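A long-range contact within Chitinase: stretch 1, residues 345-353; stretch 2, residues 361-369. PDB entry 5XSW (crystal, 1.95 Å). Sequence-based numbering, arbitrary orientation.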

ATOM      1  N   ALA A 345     -12.037   3.258  13.086  1.00 23.45           N
ATOM      2  CA  ALA A 345     -12.397   2.549  14.316  1.00 24.91           C
ATOM      3  C   ALA A 345     -12.900   3.501  15.418  1.00 26.13           C
ATOM      4  O   ALA A 345     -13.632   3.059  16.337  1.00 27.46           O
ATOM      5  CB  ALA A 345     -11.239   1.774  14.853  1.00 23.93           C
ATOM      6  N   LEU A 346     -12.501   4.773  15.352  1.00 24.16           N
ATOM      7  CA  LEU A 346     -12.922   5.772  16.358  1.00 28.09           C
ATOM      8  C   LEU A 346     -14.422   6.085  16.242  1.00 25.43           C
ATOM      9  O   LEU A 346     -15.029   6.560  17.220  1.00 31.47           O
ATOM     10  CB  LEU A 346     -12.108   7.089  16.210  1.00 25.75           C
ATOM     11  CG  LEU A 346     -10.594   6.913  16.329  1.00 28.40           C
ATOM     12  CD1 LEU A 346      -9.883   8.269  16.003  1.00 29.23           C
ATOM     13  CD2 LEU A 346     -10.265   6.420  17.707  1.00 29.14           C
ATOM     14  N   LYS A 347     -14.970   5.905  15.041  1.00 22.25           N
ATOM     15  CA  LYS A 347     -16.375   6.194  14.752  1.00 29.22           C
ATOM     16  C   LYS A 347     -16.766   7.652  15.100  1.00 32.30           C
ATOM     17  O   LYS A 347     -17.879   7.913  15.566  1.00 30.79           O
ATOM     18  CB  LYS A 347     -17.294   5.210  15.527  1.00 31.32           C
ATOM     19  CG  LYS A 347     -17.139   3.749  15.051  1.00 28.44           C
ATOM     20  CD  LYS A 347     -17.501   3.649  13.553  1.00 29.95           C
ATOM     21  CE  LYS A 347     -17.503   2.156  13.144  1.00 39.15           C
ATOM     22  NZ  LYS A 347     -17.804   1.866  11.708  1.00 35.60           N
ATOM     23  N   ILE A 348     -15.856   8.585  14.858  1.00 32.34           N
ATOM     24  CA  ILE A 348     -16.113  10.018  15.075  1.00 30.50           C
ATOM     25  C   ILE A 348     -17.320  10.545  14.311  1.00 33.81           C
ATOM     26  O   ILE A 348     -18.058  11.406  14.802  1.00 33.29           O
ATOM     27  CB  ILE A 348     -14.859  10.821  14.692  1.00 28.44           C
ATOM     28  CG1 ILE A 348     -13.846  10.672  15.833  1.00 30.24           C
ATOM     29  CG2 ILE A 348     -15.218  12.308  14.364  1.00 27.76           C
ATOM     30  CD1 ILE A 348     -12.388  10.967  15.401  1.00 30.20           C
ATOM     31  N   PHE A 349     -17.563  10.014  13.122  1.00 26.54           N
ATOM     32  CA  PHE A 349     -18.596  10.550  12.260  1.00 30.56           C
ATOM     33  C   PHE A 349     -19.891   9.764  12.320  1.00 32.33           C
ATOM     34  O   PHE A 349     -20.765   9.958  11.505  1.00 36.39           O
ATOM     35  CB  PHE A 349     -18.084  10.623  10.809  1.00 30.28           C
ATOM     36  CG  PHE A 349     -16.905  11.548  10.659  1.00 34.72           C
ATOM     37  CD1 PHE A 349     -15.611  11.070  10.859  1.00 27.88           C
ATOM     38  CD2 PHE A 349     -17.093  12.910  10.370  1.00 35.43           C
ATOM     39  CE1 PHE A 349     -14.490  11.957  10.772  1.00 31.91           C
ATOM     40  CE2 PHE A 349     -16.006  13.797  10.286  1.00 33.22           C
ATOM     41  CZ  PHE A 349     -14.704  13.326  10.466  1.00 37.18           C
ATOM     42  N   SER A 350     -20.006   8.847  13.269  1.00 33.31           N
ATOM     43  CA  SER A 350     -21.238   8.054  13.369  1.00 37.67           C
ATOM     44  C   SER A 350     -21.495   7.828  14.843  1.00 36.65           C
ATOM     45  O   SER A 350     -21.939   8.759  15.547  1.00 34.31           O
ATOM     46  CB  SER A 350     -21.134   6.736  12.575  1.00 40.03           C
ATOM     47  OG  SER A 350     -19.902   6.059  12.853  1.00 37.69           O
ATOM     48  N   ASP A 351     -21.131   6.653  15.347  1.00 31.83           N
ATOM     49  CA  ASP A 351     -21.451   6.275  16.735  1.00 35.60           C
ATOM     50  C   ASP A 351     -21.008   7.283  17.774  1.00 43.13           C
ATOM     51  O   ASP A 351     -21.688   7.448  18.801  1.00 35.34           O
ATOM     52  CB  ASP A 351     -20.823   4.920  17.122  1.00 31.03           C
ATOM     53  CG  ASP A 351     -21.023   3.853  16.071  1.00 38.15           C
ATOM     54  OD1 ASP A 351     -21.640   4.128  15.020  1.00 49.29           O
ATOM     55  OD2 ASP A 351     -20.522   2.731  16.275  1.00 51.13           O
ATOM     56  N   ASN A 352     -19.860   7.934  17.567  1.00 28.05           N
ATOM     57  CA  ASN A 352     -19.330   8.786  18.628  1.00 25.17           C
ATOM     58  C   ASN A 352     -19.361  10.281  18.288  1.00 28.39           C
ATOM     59  O   ASN A 352     -18.663  11.087  18.884  1.00 30.85           O
ATOM     60  CB  ASN A 352     -17.903   8.337  19.024  1.00 31.43           C
ATOM     61  CG  ASN A 352     -17.907   6.942  19.604  1.00 39.71           C
ATOM     62  OD1 ASN A 352     -18.724   6.647  20.461  1.00 36.21           O
ATOM     63  ND2 ASN A 352     -17.059   6.054  19.090  1.00 29.40           N
ATOM     64  N   TRP A 353     -20.232  10.635  17.367  1.00 30.36           N
ATOM     65  CA  TRP A 353     -20.391  12.018  16.947  1.00 31.54           C
ATOM     66  C   TRP A 353     -20.495  13.059  18.068  1.00 37.70           C
ATOM     67  O   TRP A 353     -19.740  14.052  18.084  1.00 31.71           O
ATOM     68  CB  TRP A 353     -21.609  12.093  16.051  1.00 33.40           C
ATOM     69  CG  TRP A 353     -21.987  13.444  15.552  1.00 38.18           C
ATOM     70  CD1 TRP A 353     -22.972  14.272  16.056  1.00 41.66           C
ATOM     71  CD2 TRP A 353     -21.442  14.106  14.420  1.00 42.62           C
ATOM     72  NE1 TRP A 353     -23.045  15.411  15.305  1.00 44.94           N
ATOM     73  CE2 TRP A 353     -22.126  15.342  14.289  1.00 43.15           C
ATOM     74  CE3 TRP A 353     -20.416  13.797  13.515  1.00 33.90           C
ATOM     75  CZ2 TRP A 353     -21.829  16.257  13.279  1.00 43.55           C
ATOM     76  CZ3 TRP A 353     -20.127  14.710  12.503  1.00 34.13           C
ATOM     77  CH2 TRP A 353     -20.825  15.925  12.390  1.00 42.67           C
ATOM     78  N   VAL A 361     -10.446  18.842  23.771  1.00 36.34           N
ATOM     79  CA  VAL A 361      -9.239  18.321  23.095  1.00 34.93           C
ATOM     80  C   VAL A 361      -9.609  16.934  22.581  1.00 31.54           C
ATOM     81  O   VAL A 361      -9.594  15.966  23.335  1.00 33.74           O
ATOM     82  CB  VAL A 361      -8.071  18.248  24.025  1.00 36.86           C
ATOM     83  CG1 VAL A 361      -6.765  17.916  23.273  1.00 39.75           C
ATOM     84  CG2 VAL A 361      -7.923  19.592  24.778  1.00 42.74           C
ATOM     85  N   LEU A 362      -9.932  16.852  21.297  1.00 31.27           N
ATOM     86  CA  LEU A 362     -10.366  15.592  20.678  1.00 31.26           C
ATOM     87  C   LEU A 362      -9.371  14.439  20.946  1.00 31.83           C
ATOM     88  O   LEU A 362      -9.782  13.357  21.373  1.00 29.51           O
ATOM     89  CB  LEU A 362     -10.587  15.817  19.182  1.00 29.22           C
ATOM     90  CG  LEU A 362     -11.166  14.621  18.434  1.00 30.80           C
ATOM     91  CD1 LEU A 362     -12.694  14.412  18.750  1.00 30.45           C
ATOM     92  CD2 LEU A 362     -10.938  14.775  16.941  1.00 37.28           C
ATOM     93  N   TRP A 363      -8.068  14.675  20.797  1.00 29.01           N
ATOM     94  CA  TRP A 363      -7.158  13.538  20.811  1.00 34.27           C
ATOM     95  C   TRP A 363      -7.071  12.927  22.205  1.00 32.19           C
ATOM     96  O   TRP A 363      -6.821  11.751  22.339  1.00 31.71           O
ATOM     97  CB  TRP A 363      -5.756  13.906  20.302  1.00 28.50           C
ATOM     98  CG  TRP A 363      -4.934  14.801  21.154  1.00 28.46           C
ATOM     99  CD1 TRP A 363      -4.830  16.184  21.065  1.00 29.55           C
ATOM    100  CD2 TRP A 363      -4.041  14.396  22.184  1.00 28.63           C
ATOM    101  NE1 TRP A 363      -3.962  16.642  22.037  1.00 28.71           N
ATOM    102  CE2 TRP A 363      -3.438  15.563  22.703  1.00 29.05           C
ATOM    103  CE3 TRP A 363      -3.701  13.157  22.733  1.00 30.05           C
ATOM    104  CZ2 TRP A 363      -2.526  15.523  23.740  1.00 31.40           C
ATOM    105  CZ3 TRP A 363      -2.764  13.124  23.752  1.00 32.87           C
ATOM    106  CH2 TRP A 363      -2.195  14.297  24.243  1.00 30.34           C
ATOM    107  N   LYS A 364      -7.299  13.722  23.242  1.00 33.01           N
ATOM    108  CA  LYS A 364      -7.268  13.186  24.609  1.00 30.77           C
ATOM    109  C   LYS A 364      -8.521  12.402  24.938  1.00 31.74           C
ATOM    110  O   LYS A 364      -8.469  11.391  25.629  1.00 39.38           O
ATOM    111  CB  LYS A 364      -7.076  14.321  25.615  1.00 34.11           C
ATOM    112  CG  LYS A 364      -5.653  14.862  25.607  1.00 36.70           C
ATOM    113  CD  LYS A 364      -5.519  15.885  26.739  1.00 44.60           C
ATOM    114  CE  LYS A 364      -4.249  16.713  26.588  1.00 47.49           C
ATOM    115  NZ  LYS A 364      -4.154  17.789  27.630  1.00 51.98           N
ATOM    116  N   GLU A 365      -9.642  12.853  24.420  1.00 36.19           N
ATOM    117  CA  GLU A 365     -10.891  12.144  24.667  1.00 40.46           C
ATOM    118  C   GLU A 365     -10.941  10.805  23.954  1.00 46.61           C
ATOM    119  O   GLU A 365     -11.597   9.895  24.428  1.00 38.36           O
ATOM    120  CB  GLU A 365     -12.060  12.982  24.213  1.00 39.79           C
ATOM    121  CG  GLU A 365     -12.460  13.971  25.230  1.00 56.57           C
ATOM    122  CD  GLU A 365     -13.916  13.808  25.552  1.00 58.97           C
ATOM    123  OE1 GLU A 365     -14.337  12.641  25.759  1.00 56.73           O
ATOM    124  OE2 GLU A 365     -14.633  14.841  25.558  1.00 63.61           O
ATOM    125  N   PHE A 366     -10.333  10.732  22.777  1.00 32.37           N
ATOM    126  CA  PHE A 366     -10.417   9.545  21.949  1.00 29.59           C
ATOM    127  C   PHE A 366      -9.158   8.695  21.954  1.00 35.72           C
ATOM    128  O   PHE A 366      -9.060   7.735  21.213  1.00 34.85           O
ATOM    129  CB  PHE A 366     -10.799   9.930  20.527  1.00 32.27           C
ATOM    130  CG  PHE A 366     -12.263  10.176  20.347  1.00 33.45           C
ATOM    131  CD1 PHE A 366     -12.834  11.358  20.763  1.00 35.34           C
ATOM    132  CD2 PHE A 366     -13.068   9.216  19.784  1.00 36.10           C
ATOM    133  CE1 PHE A 366     -14.183  11.580  20.604  1.00 36.83           C
ATOM    134  CE2 PHE A 366     -14.417   9.430  19.621  1.00 37.39           C
ATOM    135  CZ  PHE A 366     -14.976  10.615  20.037  1.00 33.77           C
ATOM    136  N   ASN A 367      -8.193   9.064  22.779  1.00 37.27           N
ATOM    137  CA  ASN A 367      -6.935   8.337  22.824  1.00 43.45           C
ATOM    138  C   ASN A 367      -6.281   8.204  21.449  1.00 34.41           C
ATOM    139  O   ASN A 367      -5.914   7.123  21.034  1.00 36.57           O
ATOM    140  CB  ASN A 367      -7.132   6.984  23.492  1.00 52.78           C
ATOM    141  CG  ASN A 367      -7.645   7.119  24.907  1.00 58.60           C
ATOM    142  OD1 ASN A 367      -6.946   7.614  25.784  1.00 63.30           O
ATOM    143  ND2 ASN A 367      -8.880   6.707  25.129  1.00 64.17           N
ATOM    144  N   MET A 368      -6.185   9.325  20.749  1.00 31.09           N
ATOM    145  CA  MET A 368      -5.609   9.396  19.410  1.00 38.41           C
ATOM    146  C   MET A 368      -4.230  10.034  19.439  1.00 30.99           C
ATOM    147  O   MET A 368      -3.900  10.871  18.621  1.00 33.79           O
ATOM    148  CB  MET A 368      -6.499  10.164  18.442  1.00 31.17           C
ATOM    149  CG  MET A 368      -7.970   9.936  18.590  1.00 38.70           C
ATOM    150  SD  MET A 368      -8.812  11.259  17.731  1.00 38.35           S
ATOM    151  CE  MET A 368      -7.911  11.323  16.206  1.00 25.43           C
ATOM    152  N   GLU A 369      -3.441   9.667  20.427  1.00 28.78           N
ATOM    153  CA  GLU A 369      -2.093  10.174  20.513  1.00 34.14           C
ATOM    154  C   GLU A 369      -1.233   9.757  19.324  1.00 33.45           C
ATOM    155  O   GLU A 369      -0.356  10.492  18.898  1.00 27.94           O
ATOM    156  CB  GLU A 369      -1.435   9.761  21.819  1.00 31.90           C
ATOM    157  CG  GLU A 369      -0.184  10.559  22.094  1.00 37.76           C
ATOM    158  CD  GLU A 369       0.105  10.722  23.563  1.00 42.49           C
ATOM    159  OE1 GLU A 369      -0.547  10.044  24.370  1.00 44.07           O
ATOM    160  OE2 GLU A 369       0.992  11.522  23.896  1.00 37.47           O
TER

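Two helix exits face each other here. Stretch 1 leaves its helix at Lys-347, whose positive phi (56°) breaks the helical path; a type I turn from Lys-347 to Ser-350 and a second from Ser-350 to Trp-353 then fold the chain compactly. Lys-347 O anchors this fold, accepting from Ser-350 N at 3.3 Å and from Asn-352 N at 2.8 Å. Stretch 2 carries a short helix, 362-365, and Asn-367 leaves it, again with positive phi (54°). The backbone bond from Met-368 N to Trp-363 O, 3.0 Å, ties the chain beyond that exit back to the helix. The backbones stay well apart: the nearest CA pair, Leu-346 CA and Phe-366 CA, lies at 7.2 Å. No hydrogen bond crosses the gap, so side-chain packing does the joining.

Phe-366 is the centerpiece. Its CB points toward stretch 1, and with chi1 in m its ring reaches the bend between Leu-346 and Asn-352. Ile-348 covers one face of the ring, CG1 standing 4.0 Å from Phe-366 CE2. At the ring edge lie Asn-352 CB, 3.7 Å from Phe-366 CE2, and the carbonyl Leu-346 O, 3.8 Å from the same CE2. A flat aromatic suits this place because it offers a broad face to an aliphatic chain and a thin rim to a more polar border.

That border is made safe within stretch 1. Asn-352 ND2 donates to Leu-346 O at 2.8 Å, with a nearly straight angle of 169°, so the carbonyl beside the ring has a partner. The asparagine thus serves twice: its amide closes the bend, while its CB supplies carbon to the phenyl edge.

Beside the ring runs a second apolar cluster. Leu-346 points toward stretch 2 and brings CD1 to 3.6 Å from Met-368 SD, while its CB lies 4.3 Å from Phe-366 CD2. Ile-348 starts sideways, but its end comes nearer: CD1 sits 4.3 Å from Met-368 SD and 4.4 Å from Leu-362 CD2. Ile-348, Leu-362, Phe-366 and Met-368 are all buried, as their hydrocarbon and thioether groups allow without unmet polar demands.

The contact is small, 276 Å² summed over both sides, and the charged residues take no part in it. Lys-347 leads its end away to a hydrogen bond elsewhere in the structure, and exposed Lys-364 is out of reach. The rule is economical: give the carbonyl nearest the ring a partner within its own stretch, then pack the Phe-366 ring, Met-368 and Leu-362 against Leu-346 and Ile-348.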